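Local atomic coordinates of transaminase (Arthrobacter sp., PDB entry 5G2P), a protein that probably transfers amino groups between amines and carbonyl compounds with S selectivity, using pyridoxal-5'-phosphate, as a class-III omega-transaminase. Residues B[146-151]-B[240-245]; B[141-146]-B[158-163]. All coordinates share one frame; numbering follows the deposited sequence.

Contact 1: B[146-151]-B[240-245]. With PLP (pyridoxal-5'-phosphate), chain H.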
# COMPACT_ATOMS: atom_id res chain seq x y z
N HIS B 146 -8.31 16.25 10.46
CA HIS B 146 -9.05 16.16 11.73
C HIS B 146 -10.36 15.42 11.72
O HIS B 146 -11.01 15.35 12.76
CB HIS B 146 -9.23 17.51 12.44
CG HIS B 146 -7.95 18.25 12.58
ND1 HIS B 146 -7.83 19.59 12.27
CD2 HIS B 146 -6.72 17.82 12.93
CE1 HIS B 146 -6.57 19.95 12.45
NE2 HIS B 146 -5.88 18.90 12.85
N ASP B 147 -10.73 14.83 10.57
CA ASP B 147 -11.89 13.90 10.54
C ASP B 147 -11.67 12.69 11.46
O ASP B 147 -10.55 12.17 11.58
CB ASP B 147 -12.17 13.41 9.11
CG ASP B 147 -13.12 14.35 8.35
OD1 ASP B 147 -13.30 15.51 8.80
OD2 ASP B 147 -13.68 13.93 7.30
N TYR B 148 -12.76 12.24 12.09
CA TYR B 148 -12.75 10.96 12.80
C TYR B 148 -13.86 10.11 12.20
O TYR B 148 -15.04 10.48 12.29
CB TYR B 148 -12.99 11.13 14.32
CG TYR B 148 -12.89 9.80 15.01
CD1 TYR B 148 -11.64 9.21 15.21
CD2 TYR B 148 -14.04 9.06 15.36
CE1 TYR B 148 -11.52 7.96 15.78
CE2 TYR B 148 -13.92 7.80 15.93
CZ TYR B 148 -12.66 7.26 16.13
OH TYR B 148 -12.50 6.01 16.69
N HIS B 149 -13.51 8.99 11.59
CA HIS B 149 -14.54 8.12 10.99
C HIS B 149 -14.56 6.70 11.57
O HIS B 149 -15.19 5.79 10.99
CB HIS B 149 -14.39 8.09 9.47
CG HIS B 149 -14.60 9.43 8.82
ND1 HIS B 149 -15.83 10.06 8.80
CD2 HIS B 149 -13.74 10.27 8.19
CE1 HIS B 149 -15.72 11.22 8.19
NE2 HIS B 149 -14.47 11.37 7.79
N GLY B 150 -13.90 6.52 12.71
CA GLY B 150 -13.85 5.20 13.35
C GLY B 150 -12.46 4.63 13.49
O GLY B 150 -11.47 5.27 13.13
N TRP B 151 -12.37 3.41 14.02
CA TRP B 151 -11.09 2.85 14.44
C TRP B 151 -10.66 1.56 13.73
O TRP B 151 -9.48 1.20 13.76
CB TRP B 151 -11.09 2.62 15.97
CG TRP B 151 -12.03 1.54 16.35
CD1 TRP B 151 -13.38 1.67 16.58
CD2 TRP B 151 -11.72 0.15 16.48
NE1 TRP B 151 -13.92 0.44 16.88
CE2 TRP B 151 -12.93 -0.51 16.81
CE3 TRP B 151 -10.55 -0.61 16.31
CZ2 TRP B 151 -13.00 -1.89 17.01
CZ3 TRP B 151 -10.61 -1.99 16.50
CH2 TRP B 151 -11.84 -2.62 16.85
N GLN B 240 -17.30 18.31 12.57
CA GLN B 240 -16.29 17.35 13.06
C GLN B 240 -16.54 17.03 14.55
O GLN B 240 -16.62 17.95 15.39
CB GLN B 240 -14.90 17.90 12.82
CG GLN B 240 -14.45 17.80 11.38
CD GLN B 240 -13.05 18.33 11.18
OE1 GLN B 240 -12.68 19.33 11.78
NE2 GLN B 240 -12.26 17.68 10.31
N GLY B 241 -16.69 15.74 14.85
CA GLY B 241 -17.15 15.32 16.18
C GLY B 241 -16.01 15.28 17.21
O GLY B 241 -15.87 16.21 18.05
N VAL B 242 -15.22 14.20 17.16
CA VAL B 242 -14.04 14.09 18.01
C VAL B 242 -13.11 15.29 17.78
O VAL B 242 -12.57 15.87 18.74
CB VAL B 242 -13.29 12.77 17.78
CG1 VAL B 242 -12.00 12.74 18.62
CG2 VAL B 242 -14.19 11.56 18.12
N GLY B 243 -12.96 15.66 16.51
CA GLY B 243 -12.05 16.75 16.11
C GLY B 243 -12.57 18.14 16.49
O GLY B 243 -11.83 19.12 16.42
N SER B 244 -13.86 18.23 16.83
CA SER B 244 -14.45 19.38 17.53
C SER B 244 -14.39 20.71 16.75
O SER B 244 -13.79 21.69 17.21
CB SER B 244 -13.82 19.51 18.93
OG SER B 244 -13.91 18.27 19.63
N THR B 245 -15.02 20.74 15.58
CA THR B 245 -15.18 21.99 14.85
C THR B 245 -16.61 22.12 14.32
O THR B 245 -17.38 21.14 14.28
CB THR B 245 -14.22 22.10 13.65
OG1 THR B 245 -14.58 21.12 12.65
CG2 THR B 245 -12.76 21.93 14.06
N1 PLP H . -17.84 8.22 12.69
C2 PLP H . -18.07 9.29 13.50
C2A PLP H . -18.36 10.66 12.95
C3 PLP H . -18.01 9.11 14.96
O3 PLP H . -18.26 10.12 15.86
C4 PLP H . -17.74 7.76 15.50
C4A PLP H . -17.82 7.67 17.02
C5 PLP H . -17.48 6.67 14.49
C6 PLP H . -17.53 6.98 13.13
C5A PLP H . -17.16 5.26 14.88
O4P PLP H . -18.27 4.61 15.48
P PLP H . -17.99 3.44 16.55
O1P PLP H . -19.37 3.02 16.95
O2P PLP H . -17.21 2.33 15.88
O3P PLP H . -17.21 4.05 17.73
O HOH W 1 -13.50 14.75 13.95
O HOH W 2 -10.35 20.91 11.52

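Contact 2: B[141-146]-B[158-163]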
# COMPACT_ATOMS: atom_id res chain seq x y z
N VAL B 141 -10.52 7.38 -1.84
CA VAL B 141 -11.56 8.13 -1.12
C VAL B 141 -10.87 9.35 -0.50
O VAL B 141 -9.72 9.24 -0.03
CB VAL B 141 -12.26 7.27 -0.04
CG1 VAL B 141 -13.12 8.13 0.89
CG2 VAL B 141 -13.09 6.14 -0.67
N VAL B 142 -11.55 10.49 -0.52
CA VAL B 142 -11.01 11.74 0.04
C VAL B 142 -11.61 11.94 1.44
O VAL B 142 -12.81 11.76 1.63
CB VAL B 142 -11.35 12.96 -0.85
CG1 VAL B 142 -10.77 14.27 -0.27
CG2 VAL B 142 -10.82 12.77 -2.26
N THR B 143 -10.77 12.31 2.41
CA THR B 143 -11.20 12.65 3.74
C THR B 143 -10.62 14.04 4.07
O THR B 143 -10.03 14.66 3.20
CB THR B 143 -10.74 11.58 4.77
OG1 THR B 143 -11.33 11.85 6.04
CG2 THR B 143 -9.23 11.52 4.88
N ARG B 144 -10.80 14.52 5.29
CA ARG B 144 -10.21 15.81 5.65
C ARG B 144 -9.37 15.70 6.93
O ARG B 144 -9.63 14.86 7.80
CB ARG B 144 -11.30 16.90 5.85
CG ARG B 144 -12.15 17.23 4.61
CD ARG B 144 -13.41 16.35 4.45
NE ARG B 144 -14.10 16.17 5.72
CZ ARG B 144 -14.87 17.09 6.31
NH1 ARG B 144 -15.08 18.28 5.73
NH2 ARG B 144 -15.42 16.83 7.50
N GLU B 145 -8.34 16.55 6.99
CA GLU B 145 -7.67 16.96 8.21
C GLU B 145 -8.64 17.02 9.41
O GLU B 145 -9.66 17.72 9.39
CB GLU B 145 -7.11 18.36 7.91
CG GLU B 145 -6.12 18.94 8.88
CD GLU B 145 -5.73 20.37 8.51
OE1 GLU B 145 -6.22 20.95 7.49
OE2 GLU B 145 -4.90 20.90 9.26
N HIS B 146 -8.31 16.25 10.46
CA HIS B 146 -9.05 16.16 11.73
C HIS B 146 -10.36 15.42 11.72
O HIS B 146 -11.01 15.35 12.76
CB HIS B 146 -9.23 17.51 12.44
CG HIS B 146 -7.95 18.25 12.58
ND1 HIS B 146 -7.83 19.59 12.27
CD2 HIS B 146 -6.72 17.82 12.93
CE1 HIS B 146 -6.57 19.95 12.45
NE2 HIS B 146 -5.88 18.90 12.85
N VAL B 158 -9.39 6.75 6.89
CA VAL B 158 -9.99 8.06 6.59
C VAL B 158 -10.09 8.95 7.85
O VAL B 158 -10.66 10.04 7.84
CB VAL B 158 -11.33 7.97 5.80
CG1 VAL B 158 -11.10 7.43 4.39
CG2 VAL B 158 -12.37 7.10 6.53
N THR B 159 -9.51 8.46 8.94
CA THR B 159 -9.42 9.23 10.19
C THR B 159 -8.08 9.96 10.19
O THR B 159 -7.03 9.32 10.04
CB THR B 159 -9.50 8.27 11.39
OG1 THR B 159 -10.83 7.78 11.48
CG2 THR B 159 -9.11 8.98 12.71
N ARG B 160 -8.12 11.29 10.34
CA ARG B 160 -6.91 12.09 10.29
C ARG B 160 -6.72 12.87 11.60
O ARG B 160 -6.59 14.07 11.60
CB ARG B 160 -6.91 13.00 9.03
CG ARG B 160 -6.85 12.28 7.67
CD ARG B 160 -5.58 11.46 7.44
NE ARG B 160 -4.52 11.93 8.33
CZ ARG B 160 -3.66 11.16 8.97
NH1 ARG B 160 -3.70 9.83 8.82
NH2 ARG B 160 -2.76 11.72 9.79
N LEU B 161 -6.76 12.15 12.73
CA LEU B 161 -6.38 12.71 14.04
C LEU B 161 -5.36 11.76 14.60
O LEU B 161 -5.70 10.62 14.91
CB LEU B 161 -7.57 12.75 15.02
CG LEU B 161 -8.64 13.82 14.93
CD1 LEU B 161 -9.81 13.45 15.83
CD2 LEU B 161 -8.07 15.19 15.30
N ARG B 162 -4.11 12.20 14.71
CA ARG B 162 -3.03 11.32 15.15
C ARG B 162 -3.15 10.94 16.64
O ARG B 162 -2.42 10.04 17.11
CB ARG B 162 -1.65 11.97 14.87
CG ARG B 162 -1.40 13.28 15.62
CD ARG B 162 -0.19 14.02 15.03
NE ARG B 162 1.09 13.41 15.40
CZ ARG B 162 1.84 13.79 16.44
NH1 ARG B 162 1.46 14.79 17.25
NH2 ARG B 162 2.97 13.17 16.68
N SER B 163 -4.05 11.60 17.38
CA SER B 163 -4.34 11.26 18.79
C SER B 163 -5.39 10.16 18.93
O SER B 163 -5.72 9.76 20.04
CB SER B 163 -4.84 12.49 19.56
OG SER B 163 -5.90 13.15 18.86

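Contact 1: B[146-151]-B[240-245]
Q240 and D147 meet amide to carboxylate, a small example of how a buried glutamine can join two loops by using both ends of its amide. From its CB the Q240 chain runs out extended. Q240 CG passes 3.6 Å from D147 OD1, and its CD lies near the backbone O of H146. At the tip the amide divides its work. Q240 NE2 donates to D147 OD1 over 2.8 Å in a nearly straight bond (172°), with the oxygen almost in the amide plane and accepting on its anti lone pair; the same NE2 also bonds to the backbone O of E145. Q240 OE1 receives the hydroxyl of T245 and a proton from water 2, which also bonds to H146 ND1, while NE2 of that histidine is held by N407. The carboxylate plane of D147 stands 70° from the amide. D147 OD2 takes H149 NE2 from above the carboxylate plane at 2.7 Å and forms a salt bridge with R144.

Further along, water 1 bridges H146 O and G243 N. Y148, its CG anti to the backbone N (chi1 -177°), brings CD2 within 3.7 Å of V242 CG2. The same ring has C4 of the cofactor at its edge, 3.8 Å from Y148 CE2, and G150 N over one face.

The chemistry implies a second shell: Q240 and R144 hold D147, D147 holds H149, and H149, whose ND1 bonds to D269, lays its backbone C 3.4 Å from C6 of pyridoxal-5'-phosphate.

Contact 2: B[141-146]-B[158-163]
The backbones of 141-146 and 158-161 run almost the same way, 13° apart end to end, and bring T143 and H146 to V158 and R160, although only 141-144 is strand and 158-163 forms no regular helix or strand. The CA atoms of H146 and R160 are 4.8 Å apart. Here H146 N gives R160 O a weak hydrogen bond of 3.0 Å, bent to 134°, and the CA of H146 also approaches that oxygen. The case illustrates how a side chain can join a strand to a neighbouring segment where the two share just one weak main-chain bond.

The hydroxyl of T143 makes the closer link: T143 OG1 donates to V158 O over 2.6 Å, in the carbonyl plane and on a lone pair. Because OG1 is anti to the backbone N (chi1 -173°), T143 CG2 falls between N and the carbonyl carbon and lies 3.7 Å from R160 CG. A valine here would probably leave V158 O without this donor and the loop less firmly tied to the strand. V158 sets its CB against that of T143 and V158 CG1 4.1 Å from V141 CG1. R160 rests its CB 3.5 Å from R144 O before its chain bends away to N225 and Y226 of the third subunit. L161 places CG 3.6 Å from H146 O and reaches the imidazole with CD2.

Within the large mixed sheet, strand 140-144 runs between parallel neighbours 231-236 and 189-192. V141 also touches helix 121-136, and V158 and R160, in the loop that follows helix 153-157, lie against strand 189-192.

Contacts 1 and 2 lie with centres 8 Å apart and share H146, two residues past the end of strand 140-144. Along the sequence their segments alternate: 141-146, 146-151, 158-163, then 240-245, with helix 153-157 after the second and strand 231-236 before the last. Strands 140-144 and 231-236 are parallel neighbours in the seven-stranded sheet, so loops leaving adjacent strand ends meet. A probable backbone hydrogen bond from R160 N to D147 O (2.9 Å) ties the contacts together. The arrangement connects the pyridoxal-5'-phosphate pocket, lined in part by 148-151, with a region reaching the third subunit through E145 and R160, among others; both contacts also touch the second.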